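PDB 1ZSO: hypothetical protein from Plasmodium falciparum, which is of unknown function but belongs to the UPF0587 family, whose members are generally assigned zinc binding. Local coordinates for residues A18-V23 with V96-W101; F36-S41 with D48-R53; F69-T74 with R110-I115; V136-Q141 with V154-L159. One frame throughout, in Å; residues are numbered along the deposited sequence.

Contact 1. Residues A18-V23 with V96-W101; sequences AELENV and VNNNEW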
# COMPACT_ATOMS: atom_id res chain seq x y z
N ALA B 18 -28.79 5.49 0.21
CA ALA B 18 -28.99 6.17 -1.06
C ALA B 18 -30.41 5.92 -1.48
O ALA B 18 -31.03 4.92 -1.08
CB ALA B 18 -28.01 5.67 -2.14
N GLU B 19 -30.91 6.87 -2.26
CA GLU B 19 -32.25 6.84 -2.80
C GLU B 19 -32.20 6.20 -4.21
O GLU B 19 -31.39 6.59 -5.07
CB GLU B 19 -32.80 8.29 -2.79
CG GLU B 19 -33.93 8.61 -3.74
CD GLU B 19 -34.51 10.02 -3.50
OE1 GLU B 19 -33.86 10.82 -2.79
OE2 GLU B 19 -35.61 10.32 -4.02
N LEU B 20 -33.05 5.19 -4.40
CA LEU B 20 -32.95 4.29 -5.54
C LEU B 20 -34.11 4.45 -6.49
O LEU B 20 -35.27 4.51 -6.10
CB LEU B 20 -32.92 2.84 -5.09
CG LEU B 20 -31.81 2.44 -4.13
CD1 LEU B 20 -31.91 0.96 -3.80
CD2 LEU B 20 -30.44 2.82 -4.69
N GLU B 21 -33.74 4.54 -7.77
CA GLU B 21 -34.70 4.59 -8.85
C GLU B 21 -34.40 3.42 -9.79
O GLU B 21 -33.38 3.39 -10.48
CB GLU B 21 -34.63 5.95 -9.56
CG GLU B 21 -35.35 6.02 -10.90
CD GLU B 21 -36.86 6.27 -10.81
OE1 GLU B 21 -37.44 6.23 -9.69
OE2 GLU B 21 -37.46 6.52 -11.90
N ASN B 22 -35.28 2.43 -9.79
CA ASN B 22 -35.24 1.38 -10.79
C ASN B 22 -33.93 0.56 -10.71
O ASN B 22 -33.46 -0.03 -11.68
CB ASN B 22 -35.51 1.98 -12.17
CG ASN B 22 -36.99 2.26 -12.39
OD1 ASN B 22 -37.82 1.77 -11.65
ND2 ASN B 22 -37.32 3.01 -13.39
N VAL B 23 -33.40 0.51 -9.49
CA VAL B 23 -32.19 -0.27 -9.16
C VAL B 23 -32.53 -1.49 -8.32
O VAL B 23 -33.27 -1.42 -7.37
CB VAL B 23 -31.20 0.60 -8.34
CG1 VAL B 23 -30.06 -0.23 -7.80
CG2 VAL B 23 -30.67 1.76 -9.18
N VAL B 96 -34.86 -3.14 -1.43
CA VAL B 96 -35.56 -3.15 -0.17
C VAL B 96 -34.95 -2.18 0.86
O VAL B 96 -35.65 -1.73 1.78
CB VAL B 96 -35.63 -4.60 0.40
CG1 VAL B 96 -34.28 -5.07 0.96
CG2 VAL B 96 -36.73 -4.69 1.47
N ASN B 97 -33.67 -1.84 0.70
CA ASN B 97 -33.00 -0.92 1.63
C ASN B 97 -33.13 0.53 1.17
O ASN B 97 -32.46 1.43 1.71
CB ASN B 97 -31.49 -1.24 1.75
CG ASN B 97 -31.22 -2.73 1.91
OD1 ASN B 97 -30.42 -3.31 1.14
ND2 ASN B 97 -31.88 -3.36 2.88
N ASN B 98 -33.94 0.75 0.14
CA ASN B 98 -34.08 2.07 -0.42
C ASN B 98 -34.29 3.15 0.66
O ASN B 98 -35.26 3.11 1.46
CB ASN B 98 -35.23 2.11 -1.45
CG ASN B 98 -35.35 3.46 -2.13
OD1 ASN B 98 -34.34 4.15 -2.36
ND2 ASN B 98 -36.57 3.87 -2.45
N ASN B 99 -33.37 4.11 0.66
CA ASN B 99 -33.36 5.21 1.62
C ASN B 99 -33.18 4.84 3.10
O ASN B 99 -33.51 5.65 3.98
CB ASN B 99 -34.56 6.15 1.44
CG ASN B 99 -34.14 7.57 1.02
OD1 ASN B 99 -32.92 7.91 0.96
ND2 ASN B 99 -35.13 8.42 0.75
N GLU B 100 -32.62 3.67 3.36
CA GLU B 100 -32.33 3.27 4.74
C GLU B 100 -30.84 3.10 4.86
O GLU B 100 -30.18 2.64 3.90
CB GLU B 100 -32.98 1.94 5.13
CG GLU B 100 -34.47 1.84 4.94
CD GLU B 100 -34.96 0.38 4.99
OE1 GLU B 100 -34.15 -0.53 5.32
OE2 GLU B 100 -36.14 0.14 4.66
N TRP B 101 -30.31 3.47 6.02
CA TRP B 101 -28.90 3.18 6.38
C TRP B 101 -28.67 1.67 6.38
O TRP B 101 -29.56 0.90 6.72
CB TRP B 101 -28.57 3.76 7.75
CG TRP B 101 -28.30 5.23 7.67
CD1 TRP B 101 -29.13 6.24 8.07
CD2 TRP B 101 -27.13 5.87 7.12
NE1 TRP B 101 -28.54 7.46 7.80
CE2 TRP B 101 -27.31 7.25 7.23
CE3 TRP B 101 -25.96 5.40 6.54
CZ2 TRP B 101 -26.36 8.16 6.79
CZ3 TRP B 101 -25.03 6.30 6.12
CH2 TRP B 101 -25.23 7.66 6.23

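Contact 2. Residues F36-S41 with D48-R53; sequences FNIRDS and DNIQFR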
# COMPACT_ATOMS: atom_id res chain seq x y z
N PHE B 36 -9.50 5.95 1.65
CA PHE B 36 -9.79 6.49 2.98
C PHE B 36 -8.81 7.57 3.28
O PHE B 36 -7.67 7.56 2.76
CB PHE B 36 -9.64 5.41 4.05
CG PHE B 36 -10.75 4.38 4.03
CD1 PHE B 36 -11.97 4.67 4.57
CD2 PHE B 36 -10.54 3.13 3.47
CE1 PHE B 36 -13.01 3.73 4.55
CE2 PHE B 36 -11.55 2.19 3.44
CZ PHE B 36 -12.79 2.49 3.99
N ASN B 37 -9.25 8.50 4.11
CA ASN B 37 -8.34 9.22 4.93
C ASN B 37 -8.24 8.53 6.30
O ASN B 37 -9.25 8.21 6.94
CB ASN B 37 -8.77 10.65 5.16
CG ASN B 37 -8.81 11.49 3.91
OD1 ASN B 37 -8.16 11.23 2.89
ND2 ASN B 37 -9.57 12.57 4.01
N ILE B 38 -7.01 8.31 6.74
CA ILE B 38 -6.73 7.67 8.02
C ILE B 38 -5.90 8.52 8.99
O ILE B 38 -5.32 9.55 8.62
CB ILE B 38 -6.01 6.35 7.80
CG1 ILE B 38 -4.62 6.62 7.20
CG2 ILE B 38 -6.91 5.43 6.89
CD1 ILE B 38 -3.62 5.46 7.32
N ARG B 39 -5.88 8.05 10.22
CA ARG B 39 -5.07 8.64 11.29
C ARG B 39 -4.43 7.54 12.14
O ARG B 39 -4.96 6.43 12.32
CB ARG B 39 -5.94 9.54 12.16
CG ARG B 39 -5.15 10.45 13.12
CD ARG B 39 -6.07 10.82 14.24
NE ARG B 39 -5.39 11.41 15.39
CZ ARG B 39 -5.35 12.71 15.63
NH1 ARG B 39 -5.91 13.57 14.78
NH2 ARG B 39 -4.71 13.16 16.72
N ASP B 40 -3.26 7.87 12.65
CA ASP B 40 -2.59 7.03 13.62
C ASP B 40 -3.43 7.00 14.90
O ASP B 40 -3.83 8.03 15.44
CB ASP B 40 -1.20 7.60 13.84
CG ASP B 40 -0.34 6.77 14.73
OD1 ASP B 40 -0.83 5.76 15.30
OD2 ASP B 40 0.85 7.18 14.89
N SER B 41 -3.75 5.80 15.38
CA SER B 41 -4.55 5.65 16.57
C SER B 41 -3.76 6.01 17.82
O SER B 41 -4.35 6.24 18.90
CB SER B 41 -5.06 4.22 16.69
OG SER B 41 -4.00 3.30 16.78
N ASP B 48 -3.79 10.89 3.89
CA ASP B 48 -4.95 11.05 3.02
C ASP B 48 -4.90 10.12 1.83
O ASP B 48 -3.83 9.84 1.30
CB ASP B 48 -5.04 12.46 2.43
CG ASP B 48 -5.39 13.51 3.47
OD1 ASP B 48 -5.64 13.13 4.64
OD2 ASP B 48 -5.37 14.72 3.11
N ASN B 49 -6.07 9.66 1.41
CA ASN B 49 -6.21 8.99 0.12
C ASN B 49 -5.35 7.75 0.04
O ASN B 49 -4.56 7.59 -0.91
CB ASN B 49 -5.81 9.96 -1.00
CG ASN B 49 -6.14 9.41 -2.41
OD1 ASN B 49 -7.24 8.93 -2.68
ND2 ASN B 49 -5.16 9.51 -3.32
N ILE B 50 -5.44 6.89 1.05
CA ILE B 50 -4.80 5.62 0.93
C ILE B 50 -5.73 4.84 0.05
O ILE B 50 -6.96 5.09 0.03
CB ILE B 50 -4.59 4.88 2.25
CG1 ILE B 50 -5.92 4.54 2.92
CG2 ILE B 50 -3.72 5.70 3.15
CD1 ILE B 50 -5.82 3.43 3.84
N GLN B 51 -5.14 3.90 -0.67
CA GLN B 51 -5.91 3.09 -1.61
C GLN B 51 -5.58 1.59 -1.46
O GLN B 51 -4.41 1.16 -1.33
CB GLN B 51 -5.64 3.54 -3.06
CG GLN B 51 -5.72 5.03 -3.34
CD GLN B 51 -5.29 5.36 -4.75
OE1 GLN B 51 -4.55 4.62 -5.36
NE2 GLN B 51 -5.76 6.48 -5.28
N PHE B 52 -6.59 0.77 -1.49
CA PHE B 52 -6.30 -0.67 -1.44
C PHE B 52 -7.48 -1.46 -1.92
O PHE B 52 -8.57 -0.93 -1.96
CB PHE B 52 -5.88 -1.13 -0.02
CG PHE B 52 -6.99 -1.11 0.99
CD1 PHE B 52 -7.80 -2.21 1.17
CD2 PHE B 52 -7.19 0.01 1.77
CE1 PHE B 52 -8.81 -2.19 2.06
CE2 PHE B 52 -8.21 0.06 2.66
CZ PHE B 52 -9.01 -1.04 2.83
N ARG B 53 -7.24 -2.72 -2.28
CA ARG B 53 -8.29 -3.71 -2.61
C ARG B 53 -8.31 -4.86 -1.62
O ARG B 53 -7.28 -5.22 -1.07
CB ARG B 53 -8.04 -4.31 -3.99
CG ARG B 53 -8.29 -3.33 -5.13
CD ARG B 53 -7.18 -3.42 -6.15
NE ARG B 53 -5.87 -3.23 -5.49
CZ ARG B 53 -5.30 -2.04 -5.29
NH1 ARG B 53 -5.88 -0.93 -5.75
NH2 ARG B 53 -4.13 -1.96 -4.65
O HOH W 1 -6.62 11.74 7.32

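Contact 3. Residues F69-T74 with R110-I115; sequences FMIKWT and RGIELI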
# COMPACT_ATOMS: atom_id res chain seq x y z
N PHE B 69 -3.89 -3.48 3.76
CA PHE B 69 -3.14 -2.23 3.88
C PHE B 69 -2.30 -2.20 5.15
O PHE B 69 -2.76 -2.62 6.22
CB PHE B 69 -4.07 -1.00 3.90
CG PHE B 69 -3.33 0.31 3.93
CD1 PHE B 69 -2.83 0.87 2.77
CD2 PHE B 69 -3.08 0.96 5.13
CE1 PHE B 69 -2.10 2.12 2.80
CE2 PHE B 69 -2.38 2.16 5.15
CZ PHE B 69 -1.87 2.74 3.97
N MSE B 70 -1.10 -1.65 5.02
CA MSE B 70 -0.19 -1.46 6.14
C MSE B 70 0.56 -0.11 6.11
O MSE B 70 0.83 0.47 5.05
CB MSE B 70 0.89 -2.53 6.14
CG MSE B 70 0.55 -3.84 6.75
SE MSE B 70 2.32 -4.71 7.20
CE MSE B 70 2.74 -5.41 5.47
N ILE B 71 0.94 0.36 7.29
CA ILE B 71 1.73 1.55 7.41
C ILE B 71 2.57 1.44 8.67
O ILE B 71 2.13 0.92 9.68
CB ILE B 71 0.83 2.82 7.34
CG1 ILE B 71 1.66 4.10 7.31
CG2 ILE B 71 -0.20 2.91 8.48
CD1 ILE B 71 0.80 5.29 6.95
N LYS B 72 3.82 1.88 8.56
CA LYS B 72 4.70 2.04 9.69
C LYS B 72 4.76 3.56 9.92
O LYS B 72 5.45 4.32 9.21
CB LYS B 72 6.07 1.43 9.37
CG LYS B 72 7.12 1.57 10.45
CD LYS B 72 8.40 0.91 9.98
CE LYS B 72 9.31 0.48 11.13
NZ LYS B 72 10.03 1.66 11.72
N TRP B 73 3.95 3.99 10.89
CA TRP B 73 3.70 5.40 11.18
C TRP B 73 4.95 6.17 11.52
O TRP B 73 5.08 7.33 11.11
CB TRP B 73 2.71 5.53 12.33
CG TRP B 73 1.30 5.28 11.96
CD1 TRP B 73 0.54 4.25 12.34
CD2 TRP B 73 0.48 6.11 11.15
NE1 TRP B 73 -0.71 4.36 11.82
CE2 TRP B 73 -0.77 5.50 11.07
CE3 TRP B 73 0.69 7.32 10.45
CZ2 TRP B 73 -1.83 6.06 10.38
CZ3 TRP B 73 -0.33 7.84 9.75
CH2 TRP B 73 -1.59 7.24 9.74
N THR B 74 5.87 5.53 12.24
CA THR B 74 7.11 6.20 12.66
C THR B 74 8.36 5.30 12.49
O THR B 74 8.27 4.11 12.19
CB THR B 74 7.02 6.73 14.16
OG1 THR B 74 7.21 5.67 15.11
CG2 THR B 74 5.69 7.38 14.45
N ARG B 110 -5.83 -2.17 13.07
CA ARG B 110 -4.91 -2.25 14.20
C ARG B 110 -3.87 -1.13 14.07
O ARG B 110 -3.01 -1.16 13.20
CB ARG B 110 -4.19 -3.58 14.22
CG ARG B 110 -4.96 -4.77 14.85
CD ARG B 110 -3.97 -5.95 15.16
NE ARG B 110 -4.61 -7.13 15.79
CZ ARG B 110 -5.47 -7.96 15.17
NH1 ARG B 110 -5.82 -7.76 13.90
NH2 ARG B 110 -5.99 -8.99 15.83
N GLY B 111 -3.97 -0.12 14.91
CA GLY B 111 -3.08 1.00 14.87
C GLY B 111 -3.53 2.10 13.92
O GLY B 111 -2.82 3.08 13.70
N ILE B 112 -4.74 1.97 13.42
CA ILE B 112 -5.21 2.89 12.38
C ILE B 112 -6.70 3.20 12.66
O ILE B 112 -7.44 2.29 13.00
CB ILE B 112 -5.12 2.28 10.98
CG1 ILE B 112 -3.69 2.30 10.46
CG2 ILE B 112 -5.99 3.04 9.97
CD1 ILE B 112 -3.50 1.36 9.29
N GLU B 113 -7.08 4.46 12.52
CA GLU B 113 -8.51 4.92 12.45
C GLU B 113 -8.94 5.39 11.07
O GLU B 113 -8.31 6.27 10.50
CB GLU B 113 -8.74 6.17 13.28
CG GLU B 113 -9.29 5.99 14.61
CD GLU B 113 -8.21 6.15 15.60
OE1 GLU B 113 -7.28 5.33 15.51
OE2 GLU B 113 -8.28 7.10 16.43
N LEU B 114 -10.02 4.82 10.58
CA LEU B 114 -10.66 5.22 9.34
C LEU B 114 -11.40 6.50 9.62
O LEU B 114 -12.31 6.48 10.42
CB LEU B 114 -11.68 4.17 8.88
CG LEU B 114 -11.08 2.78 8.66
CD1 LEU B 114 -12.00 1.87 7.84
CD2 LEU B 114 -9.75 2.92 7.97
N ILE B 115 -11.00 7.62 9.00
CA ILE B 115 -11.62 8.93 9.27
C ILE B 115 -12.73 9.23 8.22
O ILE B 115 -13.92 9.41 8.54
CB ILE B 115 -10.54 10.06 9.30
CG1 ILE B 115 -9.49 9.78 10.38
CG2 ILE B 115 -11.14 11.40 9.58
CD1 ILE B 115 -10.03 9.78 11.80

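Contact 4. Residues V136-Q141 with V154-L159; sequences VNLSDQ and VGIYNL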
# COMPACT_ATOMS: atom_id res chain seq x y z
N VAL B 136 -19.60 2.38 -12.46
CA VAL B 136 -20.59 3.30 -11.89
C VAL B 136 -19.86 4.23 -10.93
O VAL B 136 -19.19 3.79 -9.99
CB VAL B 136 -21.73 2.54 -11.19
CG1 VAL B 136 -22.62 3.47 -10.42
CG2 VAL B 136 -22.54 1.75 -12.22
N ASN B 137 -19.93 5.52 -11.25
CA ASN B 137 -19.17 6.52 -10.53
C ASN B 137 -20.00 7.15 -9.45
O ASN B 137 -21.00 7.79 -9.74
CB ASN B 137 -18.68 7.63 -11.46
CG ASN B 137 -17.96 8.74 -10.70
OD1 ASN B 137 -17.59 8.55 -9.53
ND2 ASN B 137 -17.74 9.90 -11.36
N LEU B 138 -19.59 6.97 -8.20
CA LEU B 138 -20.33 7.54 -7.10
C LEU B 138 -19.43 8.45 -6.27
O LEU B 138 -19.79 8.85 -5.18
CB LEU B 138 -21.02 6.46 -6.25
CG LEU B 138 -22.18 5.72 -6.92
CD1 LEU B 138 -22.69 4.53 -6.10
CD2 LEU B 138 -23.35 6.62 -7.19
N SER B 139 -18.28 8.82 -6.81
CA SER B 139 -17.45 9.77 -6.11
C SER B 139 -18.19 11.10 -5.92
O SER B 139 -17.92 11.79 -4.95
CB SER B 139 -16.09 10.00 -6.80
OG SER B 139 -16.21 10.76 -7.97
N ASP B 140 -19.11 11.44 -6.82
CA ASP B 140 -19.93 12.66 -6.66
C ASP B 140 -21.32 12.39 -6.01
O ASP B 140 -22.19 13.28 -5.97
CB ASP B 140 -20.10 13.36 -8.01
CG ASP B 140 -20.60 12.42 -9.08
OD1 ASP B 140 -21.16 11.32 -8.75
OD2 ASP B 140 -20.39 12.77 -10.27
N GLN B 141 -21.51 11.14 -5.56
CA GLN B 141 -22.61 10.73 -4.69
C GLN B 141 -23.91 10.46 -5.43
O GLN B 141 -24.94 10.21 -4.81
CB GLN B 141 -22.83 11.74 -3.56
CG GLN B 141 -21.88 11.59 -2.37
CD GLN B 141 -20.52 12.26 -2.55
OE1 GLN B 141 -19.49 11.69 -2.16
NE2 GLN B 141 -20.51 13.47 -3.11
N VAL B 154 -32.65 4.82 -14.66
CA VAL B 154 -32.08 4.12 -13.51
C VAL B 154 -31.15 5.08 -12.78
O VAL B 154 -30.32 5.69 -13.39
CB VAL B 154 -31.27 2.92 -14.00
CG1 VAL B 154 -30.79 2.12 -12.86
CG2 VAL B 154 -32.11 2.08 -14.92
N GLY B 155 -31.30 5.21 -11.47
CA GLY B 155 -30.58 6.26 -10.75
C GLY B 155 -30.22 5.92 -9.30
O GLY B 155 -30.88 5.13 -8.63
N ILE B 156 -29.15 6.53 -8.84
CA ILE B 156 -28.76 6.45 -7.44
C ILE B 156 -28.51 7.89 -6.99
O ILE B 156 -27.67 8.60 -7.57
CB ILE B 156 -27.49 5.59 -7.23
CG1 ILE B 156 -27.85 4.12 -7.44
CG2 ILE B 156 -26.91 5.79 -5.80
CD1 ILE B 156 -26.73 3.32 -7.97
N TYR B 157 -29.28 8.32 -6.00
CA TYR B 157 -29.29 9.71 -5.60
C TYR B 157 -28.93 9.86 -4.14
O TYR B 157 -29.21 8.99 -3.31
CB TYR B 157 -30.70 10.30 -5.78
CG TYR B 157 -31.18 10.38 -7.21
CD1 TYR B 157 -31.11 11.58 -7.90
CD2 TYR B 157 -31.70 9.26 -7.86
CE1 TYR B 157 -31.53 11.68 -9.20
CE2 TYR B 157 -32.12 9.34 -9.21
CZ TYR B 157 -32.03 10.55 -9.87
OH TYR B 157 -32.47 10.69 -11.19
N ASN B 158 -28.33 11.01 -3.85
CA ASN B 158 -28.04 11.45 -2.53
C ASN B 158 -27.36 10.33 -1.79
O ASN B 158 -27.87 9.87 -0.77
CB ASN B 158 -29.33 11.93 -1.83
CG ASN B 158 -29.07 12.60 -0.46
OD1 ASN B 158 -27.95 12.98 -0.16
ND2 ASN B 158 -30.12 12.74 0.35
N LEU B 159 -26.23 9.86 -2.32
CA LEU B 159 -25.48 8.78 -1.64
C LEU B 159 -24.86 9.38 -0.39
O LEU B 159 -24.23 10.45 -0.45
CB LEU B 159 -24.42 8.14 -2.57
CG LEU B 159 -23.41 7.21 -1.89
CD1 LEU B 159 -24.04 5.87 -1.41
CD2 LEU B 159 -22.18 6.98 -2.75

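Contact 1. Residues A18-V23 with V96-W101
N98 and N99 dock on strand 9-21 as the two central residues of a type II beta turn (N97 to E100), in the loop leading from strand 92-94 to strand 102-110. The turn is closed internally by E100 N donating to N97 O at 2.8 Å. Two hydrogen bonds carry the contact, and both use strand groups flanking E19. N99 N donates to A18 O over 3.0 Å, while L20 N reaches the side-chain oxygen N98 OD1 at only 2.6 Å. CG of N98 stands anti to its own backbone N (chi1 -176°), and OD1 on it points to the strand; the L20 N-H comes in tilted 34° from the amide plane. E19 bonds through its backbone to Y157 of strand 152-163, the neighbour of strand 9-21 in the sheet. Y93 OH adds a bridge, bonded to both A18 N and E100 O. The remaining approaches are van der Waals contacts of carbon with amide oxygen, at the surface. The side chains of L20 and N98 pass alongside, heading opposite ways, and E19 CB lies 3.8 Å from N99 OD1. On the leucine, CB comes within 3.3 Å of N98 OD1, the same atom that accepts from L20 N.

Contact 2. Residues F36-S41 with D48-R53
F36 pairs with I50 in the hairpin of strands 34-40 and 46-52, where a G1 beta bulge places both N49 and I50 opposite one residue. The antiparallel pair is hydrogen-bonded in both directions: F36 N donates a hydrogen bond to I50 O (3.1 Å), and I50 N donates one to F36 O (2.9 Å). The N-H of the extra residue is satisfied by a side chain, N49 N donating to N37 OD1 over 3.0 Å in the plane of that amide. CG of N37 is anti to the carbonyl carbon (chi1 -64°), and the other end of its amide, ND2, binds D116 OD2, which fixes the rotation of the group. D48 lays its carboxylate against this amide, the two planes stacked 29° apart. A water then spans the strands, donating to I38 O at 2.9 Å and to D48 OD1 at 3.2 Å, while D48 O accepts from R47 NH1 of the second subunit. Apolar side chains make up the rest. I38 and I50 cross at about a right angle, CG2 of I38 lying 3.8 Å from CD1 of I50, and F69 covers both. F52 reaches the rim of the F36 ring, near its plane, with F52 CE2 3.9 Å from F36 CD2.

Contact 3. Residues F69-T74 with R110-I115
W73 and I71 reach I112 and the backbone of G111 with their side chains; the two backbones stay well apart, I71 CA lying 8.6 Å from I112 CA. Strand 69-71 is outermost in the six-stranded antiparallel sheet and strand 112-117 in the three-stranded one, so the contact joins two sheets. The indole of W73, its CG anti to the carbonyl carbon (chi1 -77°), turns NE1 to G111 O at 3.1 Å. The bond is bent, 137° at the hydrogen, and the oxygen sits out of the ring plane. G111 itself has backbone angles at which a CB would press on the preceding carbonyl. I112 approaches the indole at about a right angle; its CG1 comes near the ring plane at the edge, 3.9 Å from NE1 of W73. Beyond CG1 the isoleucine is extended (chi2 163°), which carries CD1 to CG2 of I71 at 3.7 Å. CD1 also comes to the edge of the F69 ring, 4.2 Å from its CD2. CG1 of I71 is anti to the backbone N, while its CG2 sits between the backbone N and the carbonyl carbon and lies over one face of the indole, offset toward the rim, touching both W73 and I112. The chemistry is thus one polar tie among dispersion contacts: the indole N-H is satisfied by a backbone carbonyl, and aliphatic groups set against one another and against ring edges supply the remainder.

Contact 4. Residues V136-Q141 with V154-L159
L138 faces I156 and L159 with its isobutyl group, crossing each at about a right angle. Its CD2 meets CG2 of I156 at 3.9 Å, while its CB takes CD2 of L159 at 3.7 Å. The polar link lies next to them: L159 N donates to Q141 O over 2.8 Å. This comes just after the corner that strand 152-163 makes at N158. CG of Q141 packs within 3.2 Å of L159 O before the chain bends at chi2 (83°) and leads away, ending where OE1 bonds to Y161 OH. One shell further out, W143 and L26 touch both L138 and I156, and P119 covers Q141 and L159. What sets L138 and Q141 in place is the folding of their own loop. Q141 N returns to L138 O at 2.9 Å, and just ahead of it N137 OD1 is gripped twice by S139, through its backbone N at 2.8 Å and its hydroxyl OG at 3.0 Å. An Asx turn at N137 thus runs into a type I beta turn from L138 to Q141, a compact reversal that carries the chain from the edge strand 132-136 of the four-stranded sheet to strand 143-147 of the six-stranded one.

The four contacts form two pairs, one toward each end of an elongated all-beta chain. Contacts 1 and 4, with centres 11 Å apart, share the six-stranded sheet through neighbouring strands 9-21 and 152-163: E19 O and E21 O lie 2.9 Å from Y157 N and G155 N respectively. Contacts 2 and 3 are closer still, about 7 Å between centres, and are joined where strands 34-40 and 112-117 run side by side, N37 O lying 2.8 Å from I115 N. Some 33 Å separates the centres of contacts 1 and 3, although both reach the six-stranded sheet. Contacts 2, 3 and 4 also touch the second subunit; contact 1 does not.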